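Local coordinates for Lin2891 protein (Listeria innocua, PDB 3DB0) that is probably a flavin-dependent oxidoreductase of the pyridoxamine 5'-phosphate oxidase family, with a barrel fold of the FMN-binding type, at residues L14-V25 against N61-D71; L42-K50 against P111-P120. All coordinates share one frame; numbering follows the deposited sequence.

Interaction 1. Residues L14-V25 against N61-D71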
loop_
_atom_site.group_PDB
_atom_site.type_symbol
_atom_site.label_atom_id
_atom_site.label_comp_id
_atom_site.label_asym_id
_atom_site.label_seq_id
_atom_site.Cartn_x
_atom_site.Cartn_y
_atom_site.Cartn_z
ATOM N N LEU B 14 -5.837 6.444 -9.578
ATOM C CA LEU B 14 -4.820 5.437 -9.942
ATOM C C LEU B 14 -3.470 5.773 -9.308
ATOM O O LEU B 14 -2.720 4.884 -8.964
ATOM C CB LEU B 14 -4.627 5.324 -11.476
ATOM C CG LEU B 14 -5.814 4.768 -12.274
ATOM C CD1 LEU B 14 -5.575 4.770 -13.777
ATOM C CD2 LEU B 14 -6.178 3.333 -11.731
ATOM N N GLU B 15 -3.159 7.055 -9.151
ATOM C CA GLU B 15 -1.856 7.407 -8.615
ATOM C C GLU B 15 -1.762 7.098 -7.143
ATOM O O GLU B 15 -0.687 6.764 -6.634
ATOM C CB GLU B 15 -1.532 8.886 -8.890
ATOM C CG GLU B 15 -1.520 9.209 -10.374
ATOM C CD GLU B 15 -1.411 10.670 -10.669
ATOM O OE1 GLU B 15 -1.698 11.476 -9.758
ATOM O OE2 GLU B 15 -1.081 11.015 -11.830
ATOM N N GLN B 16 -2.912 7.129 -6.485
ATOM C CA GLN B 16 -2.985 6.941 -5.056
ATOM C C GLN B 16 -3.319 5.553 -4.619
ATOM O O GLN B 16 -3.336 5.285 -3.440
ATOM C CB GLN B 16 -3.985 7.935 -4.505
ATOM C CG GLN B 16 -3.544 9.354 -4.831
ATOM C CD GLN B 16 -4.701 10.312 -4.963
ATOM O OE1 GLN B 16 -5.812 10.013 -4.524
ATOM N NE2 GLN B 16 -4.459 11.460 -5.605
ATOM N N HIS B 17 -3.568 4.646 -5.566
ATOM C CA HIS B 17 -3.909 3.261 -5.205
ATOM C C HIS B 17 -3.208 2.241 -6.098
ATOM O O HIS B 17 -3.237 2.330 -7.309
ATOM C CB HIS B 17 -5.424 3.009 -5.289
ATOM C CG HIS B 17 -6.221 3.930 -4.440
ATOM N ND1 HIS B 17 -6.574 5.199 -4.845
ATOM C CD2 HIS B 17 -6.691 3.790 -3.185
ATOM C CE1 HIS B 17 -7.243 5.792 -3.876
ATOM N NE2 HIS B 17 -7.323 4.961 -2.856
ATOM N N GLN B 18 -2.613 1.256 -5.460
ATOM C CA GLN B 18 -1.925 0.212 -6.158
ATOM C C GLN B 18 -2.576 -1.152 -5.884
ATOM O O GLN B 18 -2.120 -2.152 -6.410
ATOM C CB GLN B 18 -0.473 0.151 -5.752
ATOM C CG GLN B 18 0.411 1.160 -6.471
ATOM C CD GLN B 18 1.902 0.909 -6.206
ATOM O OE1 GLN B 18 2.268 0.144 -5.310
ATOM N NE2 GLN B 18 2.761 1.563 -6.983
ATOM N N VAL B 19 -3.569 -1.202 -5.003
ATOM C CA VAL B 19 -4.288 -2.461 -4.780
ATOM C C VAL B 19 -5.715 -2.305 -5.301
ATOM O O VAL B 19 -6.386 -1.304 -5.053
ATOM C CB VAL B 19 -4.306 -2.902 -3.295
ATOM C CG1 VAL B 19 -5.128 -4.171 -3.105
ATOM C CG2 VAL B 19 -2.913 -3.102 -2.748
ATOM N N GLY B 20 -6.175 -3.301 -6.028
ATOM C CA GLY B 20 -7.523 -3.295 -6.533
ATOM C C GLY B 20 -8.023 -4.702 -6.582
ATOM O O GLY B 20 -7.305 -5.651 -6.217
ATOM N N VAL B 21 -9.255 -4.834 -7.044
ATOM C CA VAL B 21 -9.903 -6.136 -7.209
ATOM C C VAL B 21 -9.982 -6.456 -8.712
ATOM O O VAL B 21 -10.517 -5.676 -9.487
ATOM C CB VAL B 21 -11.362 -6.122 -6.575
ATOM C CG1 VAL B 21 -12.079 -7.440 -6.772
ATOM C CG2 VAL B 21 -11.335 -5.763 -5.072
ATOM N N LEU B 22 -9.399 -7.570 -9.135
ATOM C CA LEU B 22 -9.557 -8.008 -10.498
ATOM C C LEU B 22 -10.650 -9.060 -10.534
ATOM O O LEU B 22 -10.596 -10.010 -9.764
ATOM C CB LEU B 22 -8.303 -8.719 -11.024
ATOM C CG LEU B 22 -8.524 -9.185 -12.476
ATOM C CD1 LEU B 22 -8.449 -8.001 -13.492
ATOM C CD2 LEU B 22 -7.533 -10.218 -12.790
ATOM N N THR B 23 -11.634 -8.901 -11.413
ATOM C CA THR B 23 -12.639 -9.935 -11.596
ATOM C C THR B 23 -12.467 -10.453 -13.000
ATOM O O THR B 23 -12.478 -9.695 -13.958
ATOM C CB THR B 23 -14.070 -9.408 -11.364
ATOM O OG1 THR B 23 -14.159 -8.861 -10.035
ATOM C CG2 THR B 23 -15.119 -10.542 -11.570
ATOM N N SER B 24 -12.191 -11.752 -13.081
ATOM C CA SER B 24 -12.012 -12.500 -14.329
ATOM C C SER B 24 -13.074 -13.614 -14.350
ATOM O O SER B 24 -13.844 -13.798 -13.376
ATOM C CB SER B 24 -10.597 -13.012 -14.480
ATOM O OG SER B 24 -10.148 -13.649 -13.283
ATOM N N VAL B 25 -13.130 -14.320 -15.471
ATOM C CA VAL B 25 -14.157 -15.290 -15.713
ATOM C C VAL B 25 -13.533 -16.607 -16.100
ATOM O O VAL B 25 -12.582 -16.657 -16.890
ATOM C CB VAL B 25 -15.064 -14.824 -16.904
ATOM C CG1 VAL B 25 -16.083 -15.907 -17.326
ATOM C CG2 VAL B 25 -15.710 -13.486 -16.610
ATOM N N ASN B 61 -10.352 -15.851 -21.690
ATOM C CA ASN B 61 -11.418 -14.817 -21.727
ATOM C C ASN B 61 -10.781 -13.484 -21.310
ATOM O O ASN B 61 -10.439 -13.322 -20.146
ATOM C CB ASN B 61 -12.592 -15.202 -20.819
ATOM C CG ASN B 61 -13.748 -14.199 -20.857
ATOM O OD1 ASN B 61 -13.567 -13.056 -21.229
ATOM N ND2 ASN B 61 -14.934 -14.640 -20.472
ATOM N N PRO B 62 -10.583 -12.550 -22.272
ATOM C CA PRO B 62 -9.907 -11.284 -21.999
ATOM C C PRO B 62 -10.729 -10.232 -21.223
ATOM O O PRO B 62 -10.203 -9.212 -20.789
ATOM C CB PRO B 62 -9.579 -10.766 -23.401
ATOM C CG PRO B 62 -10.764 -11.244 -24.223
ATOM C CD PRO B 62 -10.985 -12.663 -23.692
ATOM N N HIS B 63 -12.001 -10.516 -21.012
ATOM C CA HIS B 63 -12.893 -9.553 -20.383
ATOM C C HIS B 63 -12.708 -9.572 -18.863
ATOM O O HIS B 63 -12.977 -10.586 -18.181
ATOM C CB HIS B 63 -14.322 -9.838 -20.706
ATOM C CG HIS B 63 -14.580 -10.027 -22.161
ATOM N ND1 HIS B 63 -14.741 -11.274 -22.730
ATOM C CD2 HIS B 63 -14.628 -9.142 -23.178
ATOM C CE1 HIS B 63 -14.931 -11.144 -24.031
ATOM N NE2 HIS B 63 -14.859 -9.864 -24.329
ATOM N N VAL B 64 -12.265 -8.430 -18.369
ATOM C CA VAL B 64 -12.021 -8.239 -16.938
ATOM C C VAL B 64 -12.682 -6.979 -16.452
ATOM O O VAL B 64 -12.960 -6.067 -17.227
ATOM C CB VAL B 64 -10.528 -8.249 -16.590
ATOM C CG1 VAL B 64 -9.890 -9.623 -16.973
ATOM C CG2 VAL B 64 -9.767 -7.099 -17.286
ATOM N N CYS B 65 -12.999 -6.982 -15.168
ATOM C CA CYS B 65 -13.518 -5.826 -14.515
ATOM C C CYS B 65 -12.594 -5.505 -13.322
ATOM O O CYS B 65 -12.354 -6.382 -12.486
ATOM C CB CYS B 65 -14.941 -6.108 -14.013
ATOM S SG CYS B 65 -15.668 -4.634 -13.152
ATOM N N VAL B 66 -12.095 -4.265 -13.223
ATOM C CA VAL B 66 -11.272 -3.841 -12.052
ATOM C C VAL B 66 -11.976 -2.769 -11.207
ATOM O O VAL B 66 -12.555 -1.834 -11.737
ATOM C CB VAL B 66 -9.897 -3.292 -12.491
ATOM C CG1 VAL B 66 -9.022 -2.896 -11.262
ATOM C CG2 VAL B 66 -9.182 -4.334 -13.333
ATOM N N LEU B 67 -11.959 -2.979 -9.905
ATOM C CA LEU B 67 -12.431 -2.016 -8.942
ATOM C C LEU B 67 -11.183 -1.583 -8.192
ATOM O O LEU B 67 -10.399 -2.413 -7.700
ATOM C CB LEU B 67 -13.434 -2.587 -7.942
ATOM C CG LEU B 67 -14.806 -3.035 -8.476
ATOM C CD1 LEU B 67 -15.666 -3.501 -7.306
ATOM C CD2 LEU B 67 -15.417 -1.862 -9.103
ATOM N N ILE B 68 -11.014 -0.273 -8.141
ATOM C CA ILE B 68 -9.857 0.322 -7.510
ATOM C C ILE B 68 -10.168 1.671 -6.956
ATOM O O ILE B 68 -10.863 2.474 -7.559
ATOM C CB ILE B 68 -8.584 0.346 -8.473
ATOM C CG1 ILE B 68 -7.325 0.949 -7.774
ATOM C CG2 ILE B 68 -8.848 1.130 -9.762
ATOM C CD1 ILE B 68 -6.038 0.411 -8.345
ATOM N N GLY B 69 -9.700 1.895 -5.723
ATOM C CA GLY B 69 -9.798 3.204 -5.097
ATOM C C GLY B 69 -10.720 3.332 -3.898
ATOM O O GLY B 69 -10.745 4.362 -3.260
ATOM N N TYR B 70 -11.389 2.246 -3.537
ATOM C CA TYR B 70 -12.324 2.244 -2.429
ATOM C C TYR B 70 -11.579 2.120 -1.070
ATOM O O TYR B 70 -11.148 1.048 -0.673
ATOM C CB TYR B 70 -13.393 1.169 -2.651
ATOM C CG TYR B 70 -14.448 1.123 -1.592
ATOM C CD1 TYR B 70 -15.678 1.715 -1.787
ATOM C CD2 TYR B 70 -14.172 0.555 -0.340
ATOM C CE1 TYR B 70 -16.631 1.733 -0.795
ATOM C CE2 TYR B 70 -15.122 0.562 0.671
ATOM C CZ TYR B 70 -16.355 1.154 0.424
ATOM O OH TYR B 70 -17.307 1.145 1.401
ATOM N N ASP B 71 -11.438 3.246 -0.383
ATOM C CA ASP B 71 -10.728 3.342 0.906
ATOM C C ASP B 71 -11.688 3.252 2.096
ATOM O O ASP B 71 -11.400 2.615 3.111
ATOM C CB ASP B 71 -10.007 4.687 0.998
ATOM C CG ASP B 71 -8.929 4.828 -0.027
ATOM O OD1 ASP B 71 -8.308 3.813 -0.305
ATOM O OD2 ASP B 71 -8.719 5.933 -0.557
HETATM O O HOH W 1 -8.157 0.195 -4.064
HETATM O O HOH W 2 -13.397 -6.318 -9.929
HETATM O O HOH W 3 -11.715 -13.029 -17.709
#
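His17, just after helix 6-16, meets Ile68, Gly69 and Asp71 in turn along its side chain. Its CB packs on Ile68 CG1 at 3.7 Å. Beyond it, the ring lies flat against Gly69, whose CA sits 3.6 Å from the ring centroid and 4° off the normal, a CH-pi contact over one face. At the tip NE2 donates to Asp71 OD2 (2.9 Å, 165° at the hydrogen), which lies in the ring plane and is met on its syn side; a second bond to OD1 is weak. ND1 is bonded to Ile13 O in the helix, so both ring nitrogens are engaged and the rotation of the ring is fixed.

Strands 19-25 and 63-68 then run antiparallel. Val21 pairs with Leu67 and Thr23 with Cys65 through four backbone bonds, Val21 N to Leu67 O being 2.8 Å. A water joins Val21 O, Cys65 O and Thr23 OG1. Leu22, its CG anti to the backbone N (chi1 179°), brings CD1 3.7 Å from both Val64 CB and Val66 CG2.

This pairing joins the first and fourth strands in chain order and closes the barrel. Strands 29-40 and 77-86 continue the sheet to either side, and Thr23 packs on Thr23 of a second subunit.

Interaction 2. Residues L42-K50 against P111-P120; sequences LTLYTPSGK and PSFVVIKIVP
Leu44, Thr46 and Ser48 pair with Ile118, Ile116 and Val114 in an antiparallel ladder, each pair joined by two backbone bonds. Ile118 N to Leu44 O is the shortest, 2.7 Å. The ladder is not uniform: at Ser48 and Val114 both donors stand well above the plane of the carbonyl they meet, whereas Lys50 N reaches Ser112 O in the carbonyl plane and carries the pairing one step past the strand end. Between these rungs, Tyr45 CA makes a CA-H...O contact with Ile116 O at 3.1 Å.

Apolar contacts line both faces. Tyr45 and Lys117 run alongside each other in the same direction, with Tyr45 CE1 3.7 Å from Lys117 CG, while Tyr45 CD1 meets Val115 CG1. Farther along, Pro47 CB rests 3.6 Å from Phe113 CE1. On the other face Thr46 CG2 touches Ile116 CB at 3.7 Å; with OG1 anti to the backbone N (chi1 -171°), the hydroxyl is directed to Thr36 O of strand 29-40. Ser48 CB sits against Ile116 CD1, and its OG is bonded to Thr55 OG1.

The two strands are neighbours within the barrel, flanked by strands 29-40 and 77-86. Helix 90-100 packs over the face of Tyr45, Pro47, Phe113 and Val115, where Trp104 of a fourth subunit also meets the Phe113 ring edge-to-face. Leu42 packs on Ile10 and Leu11 of helix 6-16.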
loop_
_atom_site.group_PDB
_atom_site.type_symbol
_atom_site.label_atom_id
_atom_site.label_comp_id
_atom_site.label_asym_id
_atom_site.label_seq_id
_atom_site.Cartn_x
_atom_site.Cartn_y
_atom_site.Cartn_z
ATOM N N LEU B 42 -3.793 5.452 -18.500
ATOM C CA LEU B 42 -4.983 4.681 -18.125
ATOM C C LEU B 42 -4.809 3.175 -18.387
ATOM O O LEU B 42 -5.728 2.370 -18.124
ATOM C CB LEU B 42 -6.241 5.213 -18.803
ATOM C CG LEU B 42 -6.613 6.686 -18.583
ATOM C CD1 LEU B 42 -7.977 6.891 -19.185
ATOM C CD2 LEU B 42 -6.586 7.100 -17.126
ATOM N N THR B 43 -3.627 2.786 -18.851
ATOM C CA THR B 43 -3.313 1.337 -18.999
ATOM C C THR B 43 -2.847 0.723 -17.661
ATOM O O THR B 43 -1.981 1.254 -16.975
ATOM C CB THR B 43 -2.309 1.062 -20.129
ATOM O OG1 THR B 43 -2.914 1.408 -21.382
ATOM C CG2 THR B 43 -1.917 -0.423 -20.201
ATOM N N LEU B 44 -3.452 -0.397 -17.292
ATOM C CA LEU B 44 -3.096 -1.084 -16.064
ATOM C C LEU B 44 -2.257 -2.338 -16.344
ATOM O O LEU B 44 -2.327 -2.956 -17.431
ATOM C CB LEU B 44 -4.331 -1.482 -15.281
ATOM C CG LEU B 44 -5.296 -0.420 -14.744
ATOM C CD1 LEU B 44 -6.316 -1.098 -13.859
ATOM C CD2 LEU B 44 -4.665 0.668 -13.963
ATOM N N TYR B 45 -1.405 -2.651 -15.381
ATOM C CA TYR B 45 -0.509 -3.811 -15.457
ATOM C C TYR B 45 -0.564 -4.481 -14.100
ATOM O O TYR B 45 -0.618 -3.836 -13.051
ATOM C CB TYR B 45 0.943 -3.421 -15.786
ATOM C CG TYR B 45 1.153 -2.779 -17.146
ATOM C CD1 TYR B 45 1.222 -3.550 -18.306
ATOM C CD2 TYR B 45 1.360 -1.433 -17.261
ATOM C CE1 TYR B 45 1.429 -2.967 -19.556
ATOM C CE2 TYR B 45 1.577 -0.838 -18.496
ATOM C CZ TYR B 45 1.603 -1.609 -19.638
ATOM O OH TYR B 45 1.769 -1.024 -20.849
ATOM N N THR B 46 -0.693 -5.793 -14.109
ATOM C CA THR B 46 -0.644 -6.508 -12.867
ATOM C C THR B 46 0.238 -7.785 -13.078
ATOM O O THR B 46 0.102 -8.503 -14.110
ATOM C CB THR B 46 -2.088 -6.810 -12.338
ATOM O OG1 THR B 46 -2.006 -7.334 -11.024
ATOM C CG2 THR B 46 -2.810 -7.798 -13.230
ATOM N N PRO B 47 1.110 -8.083 -12.091
ATOM C CA PRO B 47 2.003 -9.243 -12.135
ATOM C C PRO B 47 1.305 -10.555 -11.994
ATOM O O PRO B 47 0.253 -10.666 -11.368
ATOM C CB PRO B 47 2.993 -9.005 -10.974
ATOM C CG PRO B 47 2.351 -8.001 -10.114
ATOM C CD PRO B 47 1.256 -7.309 -10.850
ATOM N N SER B 48 1.880 -11.572 -12.621
ATOM C CA SER B 48 1.310 -12.912 -12.486
ATOM C C SER B 48 2.369 -13.967 -12.797
ATOM O O SER B 48 3.512 -13.628 -13.084
ATOM C CB SER B 48 0.084 -13.032 -13.371
ATOM O OG SER B 48 -0.606 -14.237 -13.124
ATOM N N GLY B 49 2.011 -15.239 -12.682
ATOM C CA GLY B 49 2.896 -16.343 -13.022
ATOM C C GLY B 49 2.287 -17.063 -14.208
ATOM O O GLY B 49 1.069 -17.078 -14.368
ATOM N N LYS B 50 3.133 -17.663 -15.038
ATOM C CA LYS B 50 2.677 -18.360 -16.253
ATOM C C LYS B 50 1.646 -19.429 -15.998
ATOM O O LYS B 50 0.780 -19.711 -16.852
ATOM C CB LYS B 50 3.819 -19.091 -16.969
ATOM C CG LYS B 50 4.745 -18.243 -17.769
ATOM C CD LYS B 50 5.851 -19.085 -18.369
ATOM C CE LYS B 50 6.970 -18.173 -18.804
ATOM N NZ LYS B 50 8.114 -18.946 -19.322
ATOM N N PRO B 111 11.708 -16.838 -14.611
ATOM C CA PRO B 111 11.189 -17.300 -15.903
ATOM C C PRO B 111 9.665 -17.460 -15.921
ATOM O O PRO B 111 9.036 -17.404 -16.963
ATOM C CB PRO B 111 11.880 -18.653 -16.079
ATOM C CG PRO B 111 12.037 -19.176 -14.699
ATOM C CD PRO B 111 12.283 -17.940 -13.816
ATOM N N SER B 112 9.078 -17.602 -14.758
ATOM C CA SER B 112 7.663 -17.845 -14.700
ATOM C C SER B 112 6.902 -16.522 -14.579
ATOM O O SER B 112 5.716 -16.513 -14.639
ATOM C CB SER B 112 7.327 -18.764 -13.540
ATOM O OG SER B 112 7.430 -18.070 -12.318
ATOM N N PHE B 113 7.626 -15.412 -14.482
ATOM C CA PHE B 113 7.032 -14.083 -14.335
ATOM C C PHE B 113 6.346 -13.606 -15.633
ATOM O O PHE B 113 6.858 -13.711 -16.741
ATOM C CB PHE B 113 8.047 -13.055 -13.857
ATOM C CG PHE B 113 7.440 -11.698 -13.540
ATOM C CD1 PHE B 113 6.720 -11.516 -12.400
ATOM C CD2 PHE B 113 7.633 -10.622 -14.370
ATOM C CE1 PHE B 113 6.176 -10.274 -12.091
ATOM C CE2 PHE B 113 7.134 -9.394 -14.075
ATOM C CZ PHE B 113 6.404 -9.201 -12.927
ATOM N N VAL B 114 5.148 -13.085 -15.460
ATOM C CA VAL B 114 4.394 -12.565 -16.579
ATOM C C VAL B 114 3.674 -11.336 -16.097
ATOM O O VAL B 114 3.565 -11.083 -14.890
ATOM C CB VAL B 114 3.392 -13.583 -17.139
ATOM C CG1 VAL B 114 4.124 -14.820 -17.619
ATOM C CG2 VAL B 114 2.317 -13.911 -16.096
ATOM N N VAL B 115 3.226 -10.554 -17.068
ATOM C CA VAL B 115 2.521 -9.331 -16.791
ATOM C C VAL B 115 1.200 -9.330 -17.566
ATOM O O VAL B 115 1.179 -9.629 -18.769
ATOM C CB VAL B 115 3.383 -8.085 -17.130
ATOM C CG1 VAL B 115 2.541 -6.728 -17.042
ATOM C CG2 VAL B 115 4.686 -8.041 -16.245
ATOM N N ILE B 116 0.127 -9.096 -16.818
ATOM C CA ILE B 116 -1.200 -8.888 -17.354
ATOM C C ILE B 116 -1.407 -7.412 -17.605
ATOM O O ILE B 116 -1.369 -6.555 -16.699
ATOM C CB ILE B 116 -2.309 -9.460 -16.464
ATOM C CG1 ILE B 116 -2.045 -10.957 -16.267
ATOM C CG2 ILE B 116 -3.701 -9.191 -17.129
ATOM C CD1 ILE B 116 -2.833 -11.658 -15.142
ATOM N N LYS B 117 -1.616 -7.122 -18.887
ATOM C CA LYS B 117 -1.865 -5.765 -19.360
ATOM C C LYS B 117 -3.343 -5.613 -19.465
ATOM O O LYS B 117 -4.023 -6.499 -19.987
ATOM C CB LYS B 117 -1.244 -5.548 -20.742
ATOM C CG LYS B 117 -1.520 -4.157 -21.359
ATOM C CD LYS B 117 -1.137 -4.103 -22.871
ATOM C CE LYS B 117 -1.124 -2.694 -23.327
ATOM N NZ LYS B 117 -0.761 -2.532 -24.775
ATOM N N ILE B 118 -3.864 -4.516 -18.943
ATOM C CA ILE B 118 -5.300 -4.268 -19.062
ATOM C C ILE B 118 -5.556 -2.955 -19.758
ATOM O O ILE B 118 -5.218 -1.869 -19.241
ATOM C CB ILE B 118 -6.027 -4.309 -17.697
ATOM C CG1 ILE B 118 -5.828 -5.684 -17.041
ATOM C CG2 ILE B 118 -7.509 -3.935 -17.855
ATOM C CD1 ILE B 118 -5.973 -5.683 -15.572
ATOM N N VAL B 119 -6.213 -3.066 -20.913
ATOM C CA VAL B 119 -6.618 -1.920 -21.727
ATOM C C VAL B 119 -8.069 -1.561 -21.410
ATOM O O VAL B 119 -8.994 -2.310 -21.676
ATOM C CB VAL B 119 -6.374 -2.164 -23.278
ATOM C CG1 VAL B 119 -6.921 -0.998 -24.144
ATOM C CG2 VAL B 119 -4.906 -2.351 -23.540
ATOM N N PRO B 120 -8.299 -0.397 -20.815
ATOM C CA PRO B 120 -9.678 -0.060 -20.449
ATOM C C PRO B 120 -10.587 0.244 -21.608
ATOM O O PRO B 120 -10.167 0.894 -22.545
ATOM C CB PRO B 120 -9.499 1.239 -19.657
ATOM C CG PRO B 120 -8.063 1.222 -19.214
ATOM C CD PRO B 120 -7.362 0.646 -20.374
#

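Overall arrangement
Interactions 1 and 2 show how one closed antiparallel sheet is assembled from strands distant in sequence. Their segments alternate along the chain, 14-25, 42-50, 61-71, then 111-120, and their centres lie 12 Å apart. Strand 29-40 separates 19-26 from 43-49 in the sheet, and strand 77-86 separates 113-126 from 63-68, so the two pairings occupy different parts of the barrel. They meet across its interior: Leu22 CD1 lies 4.0 Å from Ile118 CD1, and Val64 CG2 3.9 Å from Ile118 CG2. Leu14 of helix 6-16 adds a further link, its CD2 3.8 Å from Leu44 CD2. The arrangement is consistent with the FMN-binding split barrel of this family, with neighbouring subunits packing against both contacts.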